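Local coordinates for protein succinyl-CoA:3-ketoacid coenzyme A transferase subunit B (Helicobacter pylori, PDB 3RRL) that forms one subunit of a CoA-transferase that catalyses transfer of coenzyme A from succinyl-CoA to a 3-oxo acid, yielding a 3-oxoacyl-CoA and succinate, at residues V173-N178 / K182-Q187. Residues are numbered along the deposited sequence; the frame is centred on the assembly and turned at random.
Sequences VFEFSN and KLVELQ
Lys182 pairs with Glu175 as an antiparallel hydrogen-bonded pair of a beta hairpin. Its N donates to Glu175 O at 2.8 Å, nearly straight, and its O accepts from Glu175 N. Lysine suits this partly exposed position, because its long chain carries the ammonium away from the hairpin partner to a salt bridge with Glu204. Leu183, on the other face, forms a non-hydrogen-bonded pair with Phe174. Its CG stands anti to the backbone N (chi1 168°), and CD1 lies over one face of the Phe174 ring, toward the rim, 4.1 Å from the ring centroid: a CH-pi contact that suits an apolar leucine to this buried face. Val184 is the extra residue of a classic beta bulge. With psi near -8° the strand kinks, and both Val184 N (3.0 Å) and Glu185 N (3.3 Å) donate to Val173 O, each bent to 141°. Beta-branching lets Val184 meet two neighbours at once: CG2 lies 4.0 Å from Val173 CG1, while CG1 and CG2 pack against the extended Glu175 chain, which crosses at about a right angle. Glu185 completes the bulge, accepting from Val173 N at its O. Glutamate serves two ends here: its CB rests 3.6 Å from Val173 CB, the aliphatic part running alongside the valine, and its carboxylate reaches a salt bridge with Arg8. Within the mixed sheet, strand 172-177 runs between strands 166-168 and 180-186, strand 180-186 is flanked on its other side by the parallel strand 204-205, and helix 192-198 packs against the Phe174 and Leu183 face.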
ATOM      1  N   VAL B 173       1.373   5.276  39.254  1.00 31.11           N
ATOM      2  CA  VAL B 173       1.996   5.038  37.976  1.00 29.61           C
ATOM      3  C   VAL B 173       2.764   3.721  38.061  1.00 31.74           C
ATOM      4  O   VAL B 173       3.542   3.506  38.969  1.00 29.17           O
ATOM      5  CB  VAL B 173       2.948   6.159  37.587  1.00 26.70           C
ATOM      6  CG1 VAL B 173       3.545   5.888  36.243  1.00 23.34           C
ATOM      7  CG2 VAL B 173       2.238   7.469  37.602  1.00 27.65           C
ATOM      8  N   PHE B 174       2.527   2.845  37.097  1.00 30.50           N
ATOM      9  CA  PHE B 174       3.168   1.554  37.040  1.00 30.17           C
ATOM     10  C   PHE B 174       3.889   1.396  35.719  1.00 32.82           C
ATOM     11  O   PHE B 174       3.483   1.956  34.720  1.00 29.63           O
ATOM     12  CB  PHE B 174       2.142   0.432  37.114  1.00 33.97           C
ATOM     13  CG  PHE B 174       1.336   0.407  38.365  1.00 37.46           C
ATOM     14  CD1 PHE B 174       1.711  -0.386  39.425  1.00 37.31           C
ATOM     15  CD2 PHE B 174       0.179   1.145  38.468  1.00 38.23           C
ATOM     16  CE1 PHE B 174       0.965  -0.422  40.561  1.00 36.28           C
ATOM     17  CE2 PHE B 174      -0.570   1.108  39.609  1.00 37.83           C
ATOM     18  CZ  PHE B 174      -0.179   0.324  40.655  1.00 37.12           C
ATOM     19  N   GLU B 175       4.967   0.625  35.731  1.00 34.48           N
ATOM     20  CA  GLU B 175       5.680   0.276  34.510  1.00 34.26           C
ATOM     21  C   GLU B 175       5.736  -1.237  34.339  1.00 35.98           C
ATOM     22  O   GLU B 175       5.588  -1.989  35.300  1.00 41.99           O
ATOM     23  CB  GLU B 175       7.080   0.887  34.505  1.00 33.87           C
ATOM     24  CG  GLU B 175       7.058   2.391  34.283  1.00 42.54           C
ATOM     25  CD  GLU B 175       8.429   3.037  34.379  1.00 51.93           C
ATOM     26  OE1 GLU B 175       9.417   2.322  34.663  1.00 54.74           O
ATOM     27  OE2 GLU B 175       8.510   4.271  34.173  1.00 53.13           O
ATOM     28  N   PHE B 176       5.934  -1.679  33.107  1.00 35.78           N
ATOM     29  CA  PHE B 176       5.956  -3.100  32.799  1.00 37.53           C
ATOM     30  C   PHE B 176       7.260  -3.508  32.130  1.00 39.53           C
ATOM     31  O   PHE B 176       7.660  -2.909  31.137  1.00 40.35           O
ATOM     32  CB  PHE B 176       4.767  -3.461  31.903  1.00 32.88           C
ATOM     33  CG  PHE B 176       3.446  -3.341  32.593  1.00 36.98           C
ATOM     34  CD1 PHE B 176       2.736  -2.149  32.561  1.00 39.20           C
ATOM     35  CD2 PHE B 176       2.919  -4.410  33.291  1.00 34.54           C
ATOM     36  CE1 PHE B 176       1.519  -2.030  33.206  1.00 32.57           C
ATOM     37  CE2 PHE B 176       1.708  -4.294  33.934  1.00 34.86           C
ATOM     38  CZ  PHE B 176       1.008  -3.101  33.890  1.00 32.23           C
ATOM     39  N   SER B 177       7.925  -4.507  32.707  1.00 58.39           N
ATOM     40  CA  SER B 177       9.072  -5.171  32.086  1.00 66.19           C
ATOM     41  C   SER B 177       9.107  -6.619  32.552  1.00 71.94           C
ATOM     42  O   SER B 177       8.839  -6.900  33.721  1.00 75.26           O
ATOM     43  CB  SER B 177      10.383  -4.498  32.493  1.00 67.28           C
ATOM     44  OG  SER B 177      10.354  -3.108  32.229  1.00 68.96           O
ATOM     45  N   ASN B 178       9.460  -7.532  31.652  1.00 73.95           N
ATOM     46  CA  ASN B 178       9.588  -8.942  32.006  1.00 78.89           C
ATOM     47  C   ASN B 178       8.281  -9.559  32.503  1.00 80.38           C
ATOM     48  O   ASN B 178       8.268 -10.268  33.512  1.00 79.50           O
ATOM     49  CB  ASN B 178      10.677  -9.116  33.068  1.00 80.64           C
ATOM     50  CG  ASN B 178      11.949  -8.359  32.725  1.00 82.33           C
ATOM     51  OD1 ASN B 178      12.344  -7.425  33.428  1.00 81.79           O
ATOM     52  ND2 ASN B 178      12.597  -8.762  31.639  1.00 83.38           N
ATOM     53  N   LYS B 182       5.858  -2.908  37.921  1.00 41.88           N
ATOM     54  CA  LYS B 182       6.498  -2.123  38.975  1.00 42.77           C
ATOM     55  C   LYS B 182       5.715  -0.854  39.289  1.00 43.24           C
ATOM     56  O   LYS B 182       5.305  -0.131  38.381  1.00 43.36           O
ATOM     57  CB  LYS B 182       7.928  -1.743  38.568  1.00 42.94           C
ATOM     58  CG  LYS B 182       8.843  -2.914  38.249  1.00 45.72           C
ATOM     59  CD  LYS B 182      10.069  -2.429  37.484  1.00 51.48           C
ATOM     60  CE  LYS B 182      11.042  -3.562  37.144  1.00 56.77           C
ATOM     61  NZ  LYS B 182      11.897  -4.006  38.293  1.00 59.00           N
ATOM     62  N   LEU B 183       5.560  -0.560  40.578  1.00 35.58           N
ATOM     63  CA  LEU B 183       4.928   0.675  40.996  1.00 31.33           C
ATOM     64  C   LEU B 183       6.058   1.672  41.094  1.00 34.03           C
ATOM     65  O   LEU B 183       6.893   1.571  41.985  1.00 37.29           O
ATOM     66  CB  LEU B 183       4.344   0.486  42.395  1.00 29.24           C
ATOM     67  CG  LEU B 183       3.884   1.761  43.100  1.00 32.58           C
ATOM     68  CD1 LEU B 183       2.784   2.438  42.280  1.00 30.27           C
ATOM     69  CD2 LEU B 183       3.399   1.476  44.516  1.00 33.40           C
ATOM     70  N   VAL B 184       6.127   2.607  40.154  1.00 32.04           N
ATOM     71  CA  VAL B 184       7.202   3.588  40.182  1.00 31.16           C
ATOM     72  C   VAL B 184       6.816   4.972  40.693  1.00 32.23           C
ATOM     73  O   VAL B 184       7.681   5.823  40.873  1.00 38.60           O
ATOM     74  CB  VAL B 184       7.881   3.704  38.808  1.00 29.51           C
ATOM     75  CG1 VAL B 184       8.420   2.352  38.392  1.00 30.44           C
ATOM     76  CG2 VAL B 184       6.896   4.227  37.760  1.00 27.18           C
ATOM     77  N   GLU B 185       5.527   5.210  40.909  1.00 29.90           N
ATOM     78  CA  GLU B 185       5.090   6.519  41.386  1.00 33.75           C
ATOM     79  C   GLU B 185       3.750   6.472  42.129  1.00 36.04           C
ATOM     80  O   GLU B 185       2.831   5.758  41.728  1.00 38.23           O
ATOM     81  CB  GLU B 185       5.024   7.493  40.206  1.00 40.16           C
ATOM     82  CG  GLU B 185       4.973   8.965  40.573  1.00 44.99           C
ATOM     83  CD  GLU B 185       4.896   9.873  39.341  1.00 48.11           C
ATOM     84  OE1 GLU B 185       5.524   9.550  38.307  1.00 48.20           O
ATOM     85  OE2 GLU B 185       4.204  10.911  39.409  1.00 49.26           O
ATOM     86  N   LEU B 186       3.637   7.265  43.189  1.00 34.64           N
ATOM     87  CA  LEU B 186       2.362   7.482  43.864  1.00 35.39           C
ATOM     88  C   LEU B 186       1.832   8.847  43.444  1.00 36.91           C
ATOM     89  O   LEU B 186       2.593   9.813  43.377  1.00 38.97           O
ATOM     90  CB  LEU B 186       2.537   7.456  45.389  1.00 33.84           C
ATOM     91  CG  LEU B 186       2.889   6.137  46.089  1.00 31.95           C
ATOM     92  CD1 LEU B 186       3.239   6.373  47.562  1.00 31.97           C
ATOM     93  CD2 LEU B 186       1.758   5.119  45.955  1.00 32.05           C
ATOM     94  N   GLN B 187       0.536   8.928  43.152  1.00 35.70           N
ATOM     95  CA  GLN B 187      -0.086  10.213  42.845  1.00 36.44           C
ATOM     96  C   GLN B 187      -0.192  11.051  44.117  1.00 41.65           C
ATOM     97  O   GLN B 187      -0.132  10.516  45.227  1.00 38.86           O
ATOM     98  CB  GLN B 187      -1.464  10.022  42.203  1.00 36.31           C
ATOM     99  CG  GLN B 187      -1.433   9.461  40.777  1.00 34.21           C
ATOM    100  CD  GLN B 187      -1.356  10.543  39.716  1.00 38.63           C
ATOM    101  OE1 GLN B 187      -0.724  11.579  39.916  1.00 40.86           O
ATOM    102  NE2 GLN B 187      -2.011  10.308  38.577  1.00 38.05           N
TER